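Local coordinates for protein putative Ribokinase II (Escherichia coli, PDB 3K9E) that probably phosphorylates a sugar or related small molecule at the expense of ATP, as a putative ribokinase-type member of the pfkB carbohydrate kinase family, at residues L13-A18 / A94-H99; T256-C261 / L289-R294. All coordinates share one frame; numbering follows the deposited sequence.

Interaction 1 of 2, residues L13-A18 / A94-H99; sequences LVEIMA and AFVTYH
Strands 13-18 and 94-98 run parallel, twisted 28° against each other with their axes 4.8 Å apart, and pair E15 with A94, I16 with F95 and M17 with V96. The ladder begins with a weak bond from A94 N to V14 O; I16 N then donates a hydrogen bond to A94 O at 2.9 Å, V96 N binds I16 O at 3.1 Å, and A18 N meets V96 O at 2.9 Å.

On one face CG1 of V96, held between its own N and carbonyl carbon (chi1 60°), touches two neighbours: it lies beside M17, 3.6 Å from CG, and 3.7 Å from E15 OE1 at the end of an extended side chain. E15 CG also rests 3.5 Å from A94 O. With an alanine in place of E15, V96 CG1 would probably keep M17 as its neighbour from this strand but lose the glutamate's side-chain cover, as would A94 O.

On the other face I16 and F95 point the same way; I16 CG1 sits over a face of the ring, while CG2 reaches CE1 at 3.5 Å. W31 meets the same ring edge-to-face, as does F65 of the second subunit. This four-stranded sheet, packed against its copy in the partner, is consistent with the lid and dimer-forming beta-clasp of ribokinase relatives.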
# COMPACT_ATOMS: atom_id res chain seq x y z
N LEU B 13 -3.43 -3.54 -10.19
CA LEU B 13 -2.77 -2.63 -9.27
C LEU B 13 -2.05 -1.53 -10.03
O LEU B 13 -1.98 -1.57 -11.26
CB LEU B 13 -1.74 -3.39 -8.42
CG LEU B 13 -0.68 -4.17 -9.19
CD1 LEU B 13 0.64 -4.15 -8.44
CD2 LEU B 13 -1.15 -5.58 -9.43
N VAL B 14 -1.52 -0.55 -9.32
CA VAL B 14 -0.77 0.51 -9.98
C VAL B 14 0.70 0.33 -9.63
O VAL B 14 1.04 -0.18 -8.56
CB VAL B 14 -1.20 1.92 -9.52
CG1 VAL B 14 -2.68 2.16 -9.84
CG2 VAL B 14 -0.94 2.08 -8.02
N GLU B 15 1.58 0.73 -10.53
CA GLU B 15 2.99 0.62 -10.26
C GLU B 15 3.59 2.02 -10.14
O GLU B 15 3.24 2.91 -10.91
CB GLU B 15 3.70 -0.16 -11.37
CG GLU B 15 5.10 -0.63 -10.98
CD GLU B 15 5.78 -1.48 -12.03
OE1 GLU B 15 6.36 -0.92 -12.99
OE2 GLU B 15 5.73 -2.73 -11.91
N ILE B 16 4.45 2.21 -9.14
CA ILE B 16 5.14 3.47 -8.91
C ILE B 16 6.60 3.11 -9.14
O ILE B 16 7.16 2.27 -8.42
CB ILE B 16 4.95 3.97 -7.46
CG1 ILE B 16 3.49 4.39 -7.25
CG2 ILE B 16 5.87 5.13 -7.18
CD1 ILE B 16 2.52 3.24 -7.27
N MSE B 17 7.22 3.73 -10.13
CA MSE B 17 8.60 3.40 -10.48
C MSE B 17 9.66 4.40 -10.06
O MSE B 17 9.47 5.61 -10.20
CB MSE B 17 8.71 3.20 -11.99
CG MSE B 17 7.76 2.17 -12.56
SE MSE B 17 7.89 2.12 -14.50
CE MSE B 17 6.01 2.12 -14.91
N ALA B 18 10.78 3.89 -9.57
CA ALA B 18 11.89 4.76 -9.18
C ALA B 18 12.32 5.49 -10.45
O ALA B 18 12.34 4.90 -11.53
CB ALA B 18 13.04 3.94 -8.64
N ALA B 94 2.57 -1.43 -6.22
CA ALA B 94 3.90 -2.02 -6.25
C ALA B 94 4.92 -0.92 -6.56
O ALA B 94 4.76 -0.17 -7.51
CB ALA B 94 3.96 -3.12 -7.31
N PHE B 95 5.93 -0.81 -5.71
CA PHE B 95 7.01 0.15 -5.91
C PHE B 95 8.14 -0.66 -6.50
O PHE B 95 8.43 -1.76 -6.02
CB PHE B 95 7.46 0.75 -4.57
CG PHE B 95 6.56 1.82 -4.04
CD1 PHE B 95 6.79 3.15 -4.35
CD2 PHE B 95 5.47 1.49 -3.24
CE1 PHE B 95 5.96 4.15 -3.87
CE2 PHE B 95 4.63 2.48 -2.75
CZ PHE B 95 4.88 3.82 -3.07
N VAL B 96 8.80 -0.14 -7.52
CA VAL B 96 9.90 -0.88 -8.12
C VAL B 96 11.13 -0.02 -8.39
O VAL B 96 11.02 1.15 -8.76
CB VAL B 96 9.47 -1.57 -9.45
CG1 VAL B 96 9.01 -0.52 -10.45
CG2 VAL B 96 10.62 -2.37 -10.02
N THR B 97 12.30 -0.60 -8.14
CA THR B 97 13.56 0.08 -8.42
C THR B 97 14.41 -0.81 -9.28
O THR B 97 14.20 -2.02 -9.35
CB THR B 97 14.41 0.39 -7.19
OG1 THR B 97 13.58 0.69 -6.06
CG2 THR B 97 15.30 1.58 -7.50
N TYR B 98 15.42 -0.20 -9.90
CA TYR B 98 16.35 -0.88 -10.79
C TYR B 98 17.79 -0.88 -10.27
O TYR B 98 18.29 0.15 -9.84
CB TYR B 98 16.34 -0.19 -12.14
CG TYR B 98 15.18 -0.56 -13.01
CD1 TYR B 98 15.36 -1.42 -14.10
CD2 TYR B 98 13.91 -0.04 -12.78
CE1 TYR B 98 14.30 -1.75 -14.94
CE2 TYR B 98 12.84 -0.36 -13.62
CZ TYR B 98 13.05 -1.22 -14.70
OH TYR B 98 12.01 -1.53 -15.55
N HIS B 99 18.44 -2.04 -10.34
CA HIS B 99 19.84 -2.18 -9.94
C HIS B 99 20.67 -2.05 -11.22
O HIS B 99 20.14 -2.24 -12.32
CB HIS B 99 20.10 -3.57 -9.30
CG HIS B 99 19.40 -3.78 -7.99
ND1 HIS B 99 19.75 -3.08 -6.85
CD2 HIS B 99 18.40 -4.62 -7.63
CE1 HIS B 99 19.00 -3.49 -5.84
NE2 HIS B 99 18.18 -4.43 -6.28

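Interaction 2 of 2, residues T256-C261 / L289-R294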
# COMPACT_ATOMS: atom_id res chain seq x y z
N THR B 256 8.90 -6.61 -17.16
CA THR B 256 7.71 -6.78 -16.33
C THR B 256 6.48 -7.38 -17.02
O THR B 256 5.82 -8.28 -16.47
CB THR B 256 7.28 -5.44 -15.68
OG1 THR B 256 8.30 -4.99 -14.78
CG2 THR B 256 5.96 -5.61 -14.92
N GLY B 257 6.15 -6.89 -18.21
CA GLY B 257 4.98 -7.41 -18.90
C GLY B 257 5.21 -8.03 -20.27
O GLY B 257 4.30 -8.03 -21.10
N ALA B 258 6.40 -8.56 -20.51
CA ALA B 258 6.69 -9.17 -21.80
C ALA B 258 5.99 -10.52 -21.93
O ALA B 258 5.56 -10.91 -23.02
CB ALA B 258 8.19 -9.35 -21.97
N GLY B 259 5.88 -11.22 -20.82
CA GLY B 259 5.22 -12.51 -20.83
C GLY B 259 3.72 -12.33 -20.95
O GLY B 259 3.06 -13.10 -21.66
N ASP B 260 3.18 -11.33 -20.27
CA ASP B 260 1.74 -11.07 -20.31
C ASP B 260 1.34 -10.65 -21.72
O ASP B 260 0.30 -11.06 -22.23
CB ASP B 260 1.36 -9.96 -19.32
CG ASP B 260 2.01 -10.13 -17.95
OD1 ASP B 260 2.12 -11.28 -17.46
OD2 ASP B 260 2.41 -9.10 -17.35
N CYS B 261 2.17 -9.82 -22.35
CA CYS B 261 1.92 -9.35 -23.70
C CYS B 261 2.04 -10.49 -24.71
O CYS B 261 1.22 -10.62 -25.62
CB CYS B 261 2.88 -8.22 -24.07
SG CYS B 261 2.38 -6.60 -23.41
N LEU B 289 8.52 -6.43 -28.71
CA LEU B 289 8.18 -5.01 -28.75
C LEU B 289 7.87 -4.48 -27.35
O LEU B 289 8.19 -3.34 -27.02
CB LEU B 289 6.95 -4.76 -29.63
CG LEU B 289 7.14 -4.56 -31.13
CD1 LEU B 289 5.79 -4.48 -31.83
CD2 LEU B 289 7.93 -3.28 -31.35
N ALA B 290 7.25 -5.31 -26.53
CA ALA B 290 6.87 -4.89 -25.19
C ALA B 290 8.05 -4.47 -24.31
O ALA B 290 8.04 -3.37 -23.75
CB ALA B 290 6.07 -6.01 -24.50
N VAL B 291 9.06 -5.33 -24.21
CA VAL B 291 10.23 -5.04 -23.37
C VAL B 291 10.99 -3.77 -23.74
O VAL B 291 11.83 -3.31 -22.96
CB VAL B 291 11.27 -6.20 -23.36
CG1 VAL B 291 10.64 -7.47 -22.86
CG2 VAL B 291 11.88 -6.39 -24.74
N THR B 292 10.71 -3.21 -24.91
CA THR B 292 11.43 -2.00 -25.32
C THR B 292 10.89 -0.71 -24.73
O THR B 292 11.46 0.36 -24.96
CB THR B 292 11.45 -1.85 -26.85
OG1 THR B 292 10.13 -1.58 -27.33
CG2 THR B 292 11.98 -3.12 -27.50
N ARG B 293 9.81 -0.77 -23.96
CA ARG B 293 9.27 0.44 -23.36
C ARG B 293 9.11 0.33 -21.85
O ARG B 293 8.73 -0.72 -21.34
CB ARG B 293 7.93 0.82 -24.01
CG ARG B 293 8.12 1.39 -25.41
CD ARG B 293 6.82 1.82 -26.08
NE ARG B 293 7.11 2.50 -27.33
CZ ARG B 293 6.22 2.77 -28.29
NH1 ARG B 293 4.95 2.40 -28.14
NH2 ARG B 293 6.60 3.40 -29.39
N ARG B 294 9.42 1.42 -21.15
CA ARG B 294 9.33 1.44 -19.69
C ARG B 294 7.87 1.56 -19.25
O ARG B 294 7.13 2.43 -19.72
CB ARG B 294 10.17 2.61 -19.15
CG ARG B 294 10.67 2.42 -17.71
CD ARG B 294 11.84 3.35 -17.38
NE ARG B 294 11.47 4.76 -17.51
CZ ARG B 294 12.27 5.79 -17.22
NH1 ARG B 294 13.50 5.57 -16.77
NH2 ARG B 294 11.83 7.03 -17.35
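A258 and C261, on the first turn of helix 258-271, pack against A290 and V291, where helix 276-290 gives way to a turn. The tight part is small and apolar. A290 CB points toward the other segment and lies 4.2 Å from A258 CA, a methyl set against the helix start. With C261 SG turned anti to its carbonyl carbon (chi1 -80°), the sulfur comes to 3.9 Å from A290 CB. Next to this, V291 CG1 comes to 3.2 Å from A258 CB, closer than normal carbon contact, so the exact spacing there is doubtful.

Beyond V291 the contact peels away. A type I turn from A290 to R293 is closed by R293 N on A290 O. Just before it, L289 O accepts T292 OG1 at 2.6 Å, the donor tilted 22° from the carbonyl plane, and T292 N from the same face of that plane. The chain then becomes exposed at R293 and R294, though R294 still rests on V253.

G257 occupies the N-cap position, and its O accepts the first helical bond, from C261 N at 3.1 Å. The run T256 to D260 is the TGAGD part of the pfkB signature; in ribokinase relatives the amides at this helix start form the anion hole and the aspartate acts as catalytic base, a role D260 probably shares.

In the fold
Interaction 1 builds the four-stranded sheet, probably the lid, through backbone hydrogen bonds with side chains on both faces, whereas interaction 2 joins a helix start to a helix end by a small apolar contact. Both have buried centres, but interaction 2 runs out into exposed arginines, and only interaction 1 is touched by the second subunit. Their centres are about 15 Å apart and they share no helix or strand, yet they meet loosely: E15 OE2 lies 4.2 Å from T256 CG2, and M17 SE 4.3 Å from R294 CG. R104 ties them further, packing on V96 and hydrogen-bonding T256. The presumed lid thus appears to abut the probable phosphoryl-transfer site.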